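PDB 7D6V: succinate dehydrogenase subunit A from Mycolicibacterium smegmatis, which probably oxidises succinate to fumarate at its bound FAD, as the flavoprotein subunit of a succinate dehydrogenase that passes electrons to quinone. Local coordinates for residues Arg6-Val12 with Leu199-Val205; Glu29-Arg33 with Ala444-Arg448; Asp181-Ala185 with Thr405-Phe409. All blocks are in the same frame, centred on the assembly; numbering follows the deposited sequence.

All three interactions lie on the same side of the chain's centre, around the Rossmann-type sheet that carries FAD. Interaction 1 supplies two neighbouring strands of that sheet, and the Val12 side chain is about 8 Å from FAD. Interaction 3, the two centres about 12 Å apart, reaches the next strand over: Val205 O is 2.7 Å from Phe409 N and Val205 N 3.2 Å from Gly407 O, both probable hydrogen bonds, and the Leu408 side chain is about 12 Å from FAD. Interaction 2, its centre also about 12 Å from that of interaction 1, joins it where Asp10 N meets Arg33 O at 3.0 Å. Tyr446 packs on both other contacts, its CE1 3.5 Å from Pro203 O and its CZ 3.5 Å from Gly407 CA.

Interaction 1: residues Arg6-Val12 with Leu199-Val205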
loop_
_atom_site.group_PDB
_atom_site.type_symbol
_atom_site.label_atom_id
_atom_site.label_comp_id
_atom_site.label_asym_id
_atom_site.label_seq_id
_atom_site.Cartn_x
_atom_site.Cartn_y
_atom_site.Cartn_z
ATOM N N ARG A 6 -29.068 6.439 -15.932
ATOM C CA ARG A 6 -28.477 7.455 -16.793
ATOM C C ARG A 6 -27.963 8.634 -15.982
ATOM O O ARG A 6 -28.641 9.123 -15.074
ATOM C CB ARG A 6 -29.483 7.952 -17.828
ATOM C CG ARG A 6 -30.123 6.854 -18.641
ATOM C CD ARG A 6 -31.304 7.385 -19.419
ATOM N NE ARG A 6 -30.885 8.039 -20.652
ATOM C CZ ARG A 6 -31.033 7.510 -21.861
ATOM N NH1 ARG A 6 -30.625 8.175 -22.931
ATOM N NH2 ARG A 6 -31.592 6.315 -21.996
ATOM N N HIS A 7 -26.765 9.095 -16.329
ATOM C CA HIS A 7 -26.154 10.262 -15.713
ATOM C C HIS A 7 -25.701 11.226 -16.798
ATOM O O HIS A 7 -25.341 10.815 -17.903
ATOM C CB HIS A 7 -24.968 9.873 -14.832
ATOM C CG HIS A 7 -25.314 8.898 -13.752
ATOM N ND1 HIS A 7 -25.957 9.270 -12.591
ATOM C CD2 HIS A 7 -25.106 7.565 -13.655
ATOM C CE1 HIS A 7 -26.133 8.208 -11.828
ATOM N NE2 HIS A 7 -25.624 7.160 -12.449
ATOM N N SER A 8 -25.725 12.515 -16.474
ATOM C CA SER A 8 -25.359 13.571 -17.409
ATOM C C SER A 8 -24.206 14.371 -16.822
ATOM O O SER A 8 -24.313 14.891 -15.707
ATOM C CB SER A 8 -26.552 14.480 -17.700
ATOM O OG SER A 8 -26.258 15.387 -18.744
ATOM N N TYR A 9 -23.109 14.468 -17.571
ATOM C CA TYR A 9 -21.918 15.176 -17.128
ATOM C C TYR A 9 -21.298 15.903 -18.311
ATOM O O TYR A 9 -21.732 15.758 -19.454
ATOM C CB TYR A 9 -20.904 14.223 -16.488
ATOM C CG TYR A 9 -21.320 13.733 -15.125
ATOM C CD1 TYR A 9 -21.027 14.465 -13.987
ATOM C CD2 TYR A 9 -22.021 12.546 -14.979
ATOM C CE1 TYR A 9 -21.411 14.024 -12.742
ATOM C CE2 TYR A 9 -22.410 12.099 -13.739
ATOM C CZ TYR A 9 -22.104 12.841 -12.624
ATOM O OH TYR A 9 -22.490 12.397 -11.384
ATOM N N ASP A 10 -20.278 16.708 -18.020
ATOM C CA ASP A 10 -19.532 17.402 -19.063
ATOM C C ASP A 10 -18.392 16.554 -19.610
ATOM O O ASP A 10 -18.134 16.568 -20.817
ATOM C CB ASP A 10 -18.975 18.722 -18.529
ATOM C CG ASP A 10 -20.047 19.769 -18.327
ATOM O OD1 ASP A 10 -20.956 19.866 -19.176
ATOM O OD2 ASP A 10 -19.979 20.501 -17.319
ATOM N N VAL A 11 -17.699 15.824 -18.743
ATOM C CA VAL A 11 -16.594 14.967 -19.142
ATOM C C VAL A 11 -16.611 13.729 -18.259
ATOM O O VAL A 11 -16.966 13.787 -17.079
ATOM C CB VAL A 11 -15.235 15.708 -19.056
ATOM C CG1 VAL A 11 -14.934 16.120 -17.629
ATOM C CG2 VAL A 11 -14.110 14.858 -19.623
ATOM N N VAL A 12 -16.256 12.591 -18.850
ATOM C CA VAL A 12 -16.110 11.336 -18.127
ATOM C C VAL A 12 -14.664 10.884 -18.251
ATOM O O VAL A 12 -14.146 10.746 -19.364
ATOM C CB VAL A 12 -17.072 10.256 -18.655
ATOM C CG1 VAL A 12 -16.802 8.929 -17.973
ATOM C CG2 VAL A 12 -18.508 10.671 -18.429
ATOM N N LEU A 199 -25.374 4.403 -18.117
ATOM C CA LEU A 199 -25.032 5.187 -19.293
ATOM C C LEU A 199 -24.683 6.601 -18.858
ATOM O O LEU A 199 -25.491 7.272 -18.208
ATOM C CB LEU A 199 -26.184 5.206 -20.296
ATOM C CG LEU A 199 -26.062 6.231 -21.422
ATOM C CD1 LEU A 199 -24.924 5.873 -22.360
ATOM C CD2 LEU A 199 -27.370 6.344 -22.176
ATOM N N PHE A 200 -23.490 7.047 -19.223
ATOM C CA PHE A 200 -23.073 8.427 -19.045
ATOM C C PHE A 200 -23.263 9.171 -20.359
ATOM O O PHE A 200 -23.150 8.591 -21.439
ATOM C CB PHE A 200 -21.618 8.497 -18.587
ATOM C CG PHE A 200 -21.348 7.726 -17.327
ATOM C CD1 PHE A 200 -21.491 8.323 -16.089
ATOM C CD2 PHE A 200 -20.965 6.399 -17.381
ATOM C CE1 PHE A 200 -21.251 7.614 -14.934
ATOM C CE2 PHE A 200 -20.724 5.687 -16.229
ATOM C CZ PHE A 200 -20.867 6.294 -15.005
ATOM N N GLU A 201 -23.574 10.457 -20.262
ATOM C CA GLU A 201 -23.962 11.261 -21.416
ATOM C C GLU A 201 -23.091 12.504 -21.521
ATOM O O GLU A 201 -23.576 13.627 -21.668
ATOM C CB GLU A 201 -25.438 11.630 -21.345
ATOM C CG GLU A 201 -26.369 10.517 -21.774
ATOM C CD GLU A 201 -27.767 10.682 -21.216
ATOM O OE1 GLU A 201 -27.955 10.436 -20.008
ATOM O OE2 GLU A 201 -28.679 11.053 -21.985
ATOM N N ALA A 202 -21.794 12.319 -21.431
ATOM C CA ALA A 202 -20.908 13.465 -21.543
ATOM C C ALA A 202 -20.434 13.654 -22.980
ATOM O O ALA A 202 -20.249 12.680 -23.714
ATOM C CB ALA A 202 -19.700 13.292 -20.632
ATOM N N PRO A 203 -20.229 14.903 -23.408
ATOM C CA PRO A 203 -19.687 15.146 -24.753
ATOM C C PRO A 203 -18.188 14.921 -24.875
ATOM O O PRO A 203 -17.673 14.940 -26.001
ATOM C CB PRO A 203 -20.040 16.615 -25.008
ATOM C CG PRO A 203 -20.138 17.216 -23.663
ATOM C CD PRO A 203 -20.652 16.148 -22.747
ATOM N N ALA A 204 -17.474 14.710 -23.773
ATOM C CA ALA A 204 -16.042 14.466 -23.802
ATOM C C ALA A 204 -15.701 13.287 -22.904
ATOM O O ALA A 204 -16.335 13.071 -21.870
ATOM C CB ALA A 204 -15.248 15.700 -23.362
ATOM N N VAL A 205 -14.689 12.526 -23.312
ATOM C CA VAL A 205 -14.221 11.364 -22.565
ATOM C C VAL A 205 -12.698 11.392 -22.534
ATOM O O VAL A 205 -12.058 11.599 -23.569
ATOM C CB VAL A 205 -14.729 10.048 -23.188
ATOM C CG1 VAL A 205 -13.909 8.866 -22.705
ATOM C CG2 VAL A 205 -16.195 9.838 -22.863
#
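Two short parallel strand pairs, 6-7 with 199-200 and 11-12 with 204-205, keep one register across an intervening loop, and side chains alternate only within each pair. Arg6 and Leu199 share one face: the arginine (chi1 m, chi2 t, chi3 p) bends so that its guanidinium lies over Leu199, NH1 to CD2 3.8 Å, and makes a long salt bridge from NH1 to Glu201 OE2 at 3.6 Å. On the other face His7 and Phe200, both m, set their rings nearly parallel but slid apart, centroids 5.7 Å apart; the His7 imidazole is hydrogen-bonded to Glu5. Each run passes from a four-stranded mixed sheet into the parallel sheet of the Rossmann-type FAD-binding fold, with His7 N to Leu199 O (2.9 Å) tying the first pair and Val12 N to Ala204 O (3.1 Å) the second. In the loop Tyr9 (m) brings CD2 to 4.4 Å from the edge of Phe200 at CD1. Val12 (t) points CG2 back at Ala202 CB (3.6 Å) and Phe200 CB (3.8 Å), while Asp10 turns away to a salt bridge with Arg453.

Interaction 2: residues Glu29-Arg33 with Ala444-Arg448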
loop_
_atom_site.group_PDB
_atom_site.type_symbol
_atom_site.label_atom_id
_atom_site.label_comp_id
_atom_site.label_asym_id
_atom_site.label_seq_id
_atom_site.Cartn_x
_atom_site.Cartn_y
_atom_site.Cartn_z
ATOM N N GLU A 29 -11.004 22.282 -12.031
ATOM C CA GLU A 29 -10.476 23.636 -11.899
ATOM C C GLU A 29 -10.992 24.537 -13.013
ATOM O O GLU A 29 -11.332 25.700 -12.773
ATOM C CB GLU A 29 -8.948 23.620 -11.896
ATOM C CG GLU A 29 -8.324 22.931 -10.694
ATOM C CD GLU A 29 -8.574 23.659 -9.389
ATOM O OE1 GLU A 29 -8.673 24.904 -9.405
ATOM O OE2 GLU A 29 -8.665 22.980 -8.345
ATOM N N ARG A 30 -11.055 24.021 -14.241
ATOM C CA ARG A 30 -11.601 24.827 -15.328
ATOM C C ARG A 30 -13.107 25.015 -15.214
ATOM O O ARG A 30 -13.667 25.871 -15.903
ATOM C CB ARG A 30 -11.252 24.203 -16.677
ATOM C CG ARG A 30 -9.767 23.985 -16.880
ATOM C CD ARG A 30 -9.093 25.211 -17.482
ATOM N NE ARG A 30 -9.032 26.346 -16.562
ATOM C CZ ARG A 30 -8.286 26.394 -15.461
ATOM N NH1 ARG A 30 -7.521 25.366 -15.120
ATOM N NH2 ARG A 30 -8.305 27.475 -14.697
ATOM N N GLY A 31 -13.774 24.216 -14.392
ATOM C CA GLY A 31 -15.180 24.404 -14.102
ATOM C C GLY A 31 -16.021 23.490 -14.962
ATOM O O GLY A 31 -16.394 23.850 -16.079
ATOM N N LEU A 32 -16.375 22.332 -14.420
ATOM C CA LEU A 32 -16.974 21.249 -15.183
ATOM C C LEU A 32 -17.552 20.246 -14.204
ATOM O O LEU A 32 -17.066 20.114 -13.079
ATOM C CB LEU A 32 -15.953 20.549 -16.090
ATOM C CG LEU A 32 -15.521 21.142 -17.429
ATOM C CD1 LEU A 32 -14.673 20.143 -18.192
ATOM C CD2 LEU A 32 -16.722 21.535 -18.248
ATOM N N ARG A 33 -18.587 19.544 -14.645
ATOM C CA ARG A 33 -19.088 18.384 -13.925
ATOM C C ARG A 33 -18.369 17.151 -14.451
ATOM O O ARG A 33 -18.507 16.804 -15.627
ATOM C CB ARG A 33 -20.599 18.248 -14.089
ATOM C CG ARG A 33 -21.367 19.509 -13.768
ATOM C CD ARG A 33 -22.835 19.202 -13.571
ATOM N NE ARG A 33 -23.042 18.214 -12.516
ATOM C CZ ARG A 33 -23.660 17.051 -12.691
ATOM N NH1 ARG A 33 -23.806 16.218 -11.672
ATOM N NH2 ARG A 33 -24.134 16.722 -13.884
ATOM N N ALA A 444 -11.730 20.355 -21.364
ATOM C CA ALA A 444 -12.450 21.567 -20.986
ATOM C C ALA A 444 -12.563 22.538 -22.155
ATOM O O ALA A 444 -13.628 23.126 -22.386
ATOM C CB ALA A 444 -11.763 22.234 -19.796
ATOM N N ASP A 445 -11.475 22.717 -22.909
ATOM C CA ASP A 445 -11.519 23.589 -24.079
ATOM C C ASP A 445 -12.513 23.077 -25.113
ATOM O O ASP A 445 -13.279 23.860 -25.691
ATOM C CB ASP A 445 -10.130 23.709 -24.700
ATOM C CG ASP A 445 -9.194 24.559 -23.875
ATOM O OD1 ASP A 445 -9.652 25.180 -22.893
ATOM O OD2 ASP A 445 -7.995 24.608 -24.212
ATOM N N TYR A 446 -12.512 21.767 -25.364
ATOM C CA TYR A 446 -13.431 21.198 -26.343
ATOM C C TYR A 446 -14.879 21.395 -25.916
ATOM O O TYR A 446 -15.735 21.734 -26.740
ATOM C CB TYR A 446 -13.118 19.716 -26.548
ATOM C CG TYR A 446 -14.103 18.983 -27.428
ATOM C CD1 TYR A 446 -15.113 18.207 -26.878
ATOM C CD2 TYR A 446 -14.017 19.060 -28.809
ATOM C CE1 TYR A 446 -16.011 17.538 -27.680
ATOM C CE2 TYR A 446 -14.911 18.394 -29.616
ATOM C CZ TYR A 446 -15.903 17.634 -29.048
ATOM O OH TYR A 446 -16.793 16.970 -29.857
ATOM N N VAL A 447 -15.170 21.193 -24.630
ATOM C CA VAL A 447 -16.544 21.323 -24.154
ATOM C C VAL A 447 -17.003 22.776 -24.212
ATOM O O VAL A 447 -18.148 23.061 -24.581
ATOM C CB VAL A 447 -16.673 20.734 -22.739
ATOM C CG1 VAL A 447 -18.015 21.088 -22.132
ATOM C CG2 VAL A 447 -16.499 19.229 -22.790
ATOM N N ARG A 448 -16.125 23.719 -23.860
ATOM C CA ARG A 448 -16.494 25.130 -23.966
ATOM C C ARG A 448 -16.636 25.597 -25.409
ATOM O O ARG A 448 -17.421 26.512 -25.679
ATOM C CB ARG A 448 -15.488 25.999 -23.217
ATOM C CG ARG A 448 -15.478 25.756 -21.726
ATOM C CD ARG A 448 -16.789 26.287 -21.156
ATOM N NE ARG A 448 -16.874 26.220 -19.701
ATOM C CZ ARG A 448 -17.380 25.194 -19.028
ATOM N NH1 ARG A 448 -17.416 25.221 -17.703
ATOM N NH2 ARG A 448 -17.888 24.160 -19.682
#
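This is a small, mostly apolar contact between the turn that leaves helix 18-30 and the C-terminal end of helix 427-448, at the periphery of the FAD-binding fold; the two segments bury 246 Å² between them. Arg30 and Ala444 make the closest backbone approach, with their CA atoms 6.6 Å apart. The small alanine lets the arginine's aliphatic base come in, Arg30 CB lying 3.7 Å from Ala444 CB, whereas the rest of the Arg30 side chain leads away, its NH1 forming a weak, long ion pair with Glu26.

Gly31 then breaks the helical conformation. Its phi of 98° and psi of 95° would press a CB against the preceding carbonyl oxygen, so the absence of a side chain allows the chain to turn here. The following residue, Leu32, is extended (phi -166°, psi 152°) and directs its side chain at the helix. With chi1 m and chi2 t, it places CD1 3.9 Å from Ala444 CB and CD2 4.1 Å from Val447 CG1, so that the leucine touches two residues three apart, about one turn, on the same side of the helix. Arg448 NH2 also makes a tight van der Waals approach to Leu32 CD2, at 3.2 Å.

Beyond the turn the chain enters strand 34-37. Arg33 N is hydrogen-bonded to Asp10 OD2, and Leu32 also touches Asp10, which places the contact beside the turn leading into strand 11-14, with helix 427-448 packed against the exit of helix 18-30.

Interaction 3: residues Asp181-Ala185 with Thr405-Phe409; sequences DGKIA and TPGLF
Two turns meet side by side, each just ahead of a strand, with Lys183 and Pro406 as the nearest backbone pair (CA-CA 3.8 Å). In 181-185, Asp181 (-139°/49°) leads to Gly182 at phi 87° and psi -4°, which a side chain would strain against the preceding carbonyl; Lys183 is extended (-103°/151°), Ile184 (-62°/131°; m, m) begins strand 184-191 and points toward the other segment, and Ala185 follows at -121°/-11°. Along 405-409, Thr405 (-86°/-47°, chi1 p) has its CA-to-CB bond toward 181-185 and gives a weak hydrogen bond from OG1 to Gly182 O at 3.4 Å. Pro406 (-86°/-175°, C-gamma endo) puts CB 3.4 Å from both Gly182 O and Ile184 N, and 3.5 Å from Ile184 CG1. Gly407 (-89°/62°) turns the chain, its O 3.8 Å from Ile184 CG1, and a weak Leu408 N to Pro406 O bond (3.3 Å) closes the turn. Leu408 (-111°/142°; t, p) opens strand 408-409, CB 4.0 Å from Ile184 CG1. Phe409 (-139°/152°) continues this edge strand of the Rossmann-type parallel sheet, beside strand 204-206. The arrangement thus joins the mixed sheet to the FAD-binding sheet. With one weak polar link, the contact rests chiefly on isoleucine and proline meeting through van der Waals contact.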
loop_
_atom_site.group_PDB
_atom_site.type_symbol
_atom_site.label_atom_id
_atom_site.label_comp_id
_atom_site.label_asym_id
_atom_site.label_seq_id
_atom_site.Cartn_x
_atom_site.Cartn_y
_atom_site.Cartn_z
ATOM N N ASP A 181 -22.408 11.283 -34.307
ATOM C CA ASP A 181 -22.107 11.365 -35.732
ATOM C C ASP A 181 -20.597 11.232 -35.905
ATOM O O ASP A 181 -19.939 12.027 -36.576
ATOM C CB ASP A 181 -22.672 12.657 -36.325
ATOM C CG ASP A 181 -22.506 12.745 -37.837
ATOM O OD1 ASP A 181 -23.465 12.389 -38.554
ATOM O OD2 ASP A 181 -21.450 13.203 -38.316
ATOM N N GLY A 182 -20.026 10.222 -35.255
ATOM C CA GLY A 182 -18.594 10.088 -35.159
ATOM C C GLY A 182 -17.975 10.827 -33.996
ATOM O O GLY A 182 -16.763 10.709 -33.782
ATOM N N LYS A 183 -18.766 11.584 -33.244
ATOM C CA LYS A 183 -18.297 12.302 -32.072
ATOM C C LYS A 183 -18.733 11.575 -30.807
ATOM O O LYS A 183 -19.757 10.892 -30.787
ATOM C CB LYS A 183 -18.838 13.732 -32.055
ATOM C CG LYS A 183 -18.973 14.358 -33.426
ATOM C CD LYS A 183 -19.674 15.702 -33.342
ATOM C CE LYS A 183 -21.036 15.569 -32.679
ATOM N NZ LYS A 183 -22.050 14.965 -33.586
ATOM N N ILE A 184 -17.937 11.728 -29.748
ATOM C CA ILE A 184 -18.264 11.101 -28.476
ATOM C C ILE A 184 -19.585 11.648 -27.963
ATOM O O ILE A 184 -19.801 12.864 -27.925
ATOM C CB ILE A 184 -17.134 11.335 -27.462
ATOM C CG1 ILE A 184 -15.929 10.452 -27.788
ATOM C CG2 ILE A 184 -17.623 11.097 -26.044
ATOM C CD1 ILE A 184 -16.243 8.982 -27.850
ATOM N N ALA A 185 -20.482 10.747 -27.567
ATOM C CA ALA A 185 -21.748 11.124 -26.965
ATOM C C ALA A 185 -21.945 10.561 -25.568
ATOM O O ALA A 185 -22.878 10.985 -24.880
ATOM C CB ALA A 185 -22.923 10.682 -27.851
ATOM N N THR A 405 -11.594 11.976 -34.934
ATOM C CA THR A 405 -12.919 12.550 -35.152
ATOM C C THR A 405 -13.607 13.057 -33.881
ATOM O O THR A 405 -14.161 14.163 -33.887
ATOM C CB THR A 405 -13.823 11.528 -35.852
ATOM O OG1 THR A 405 -13.712 10.250 -35.210
ATOM C CG2 THR A 405 -13.438 11.391 -37.318
ATOM N N PRO A 406 -13.620 12.288 -32.777
ATOM C CA PRO A 406 -14.550 12.613 -31.691
ATOM C C PRO A 406 -14.011 13.634 -30.705
ATOM O O PRO A 406 -12.936 14.203 -30.904
ATOM C CB PRO A 406 -14.775 11.251 -31.017
ATOM C CG PRO A 406 -13.611 10.368 -31.473
ATOM C CD PRO A 406 -12.733 11.186 -32.367
ATOM N N GLY A 407 -14.771 13.879 -29.642
ATOM C CA GLY A 407 -14.240 14.558 -28.480
ATOM C C GLY A 407 -13.653 13.561 -27.504
ATOM O O GLY A 407 -14.117 13.435 -26.369
ATOM N N LEU A 408 -12.628 12.840 -27.946
ATOM C CA LEU A 408 -11.988 11.789 -27.172
ATOM C C LEU A 408 -10.590 12.234 -26.774
ATOM O O LEU A 408 -9.904 12.904 -27.546
ATOM C CB LEU A 408 -11.918 10.487 -27.976
ATOM C CG LEU A 408 -11.338 9.255 -27.285
ATOM C CD1 LEU A 408 -12.093 8.949 -26.008
ATOM C CD2 LEU A 408 -11.370 8.066 -28.221
ATOM N N PHE A 409 -10.182 11.884 -25.558
ATOM C CA PHE A 409 -8.900 12.308 -25.015
ATOM C C PHE A 409 -8.271 11.141 -24.269
ATOM O O PHE A 409 -8.972 10.265 -23.760
ATOM C CB PHE A 409 -9.074 13.530 -24.098
ATOM C CG PHE A 409 -9.670 14.724 -24.795
ATOM C CD1 PHE A 409 -8.864 15.648 -25.435
ATOM C CD2 PHE A 409 -11.038 14.910 -24.826
ATOM C CE1 PHE A 409 -9.409 16.731 -26.083
ATOM C CE2 PHE A 409 -11.587 15.989 -25.475
ATOM C CZ PHE A 409 -10.772 16.901 -26.103
#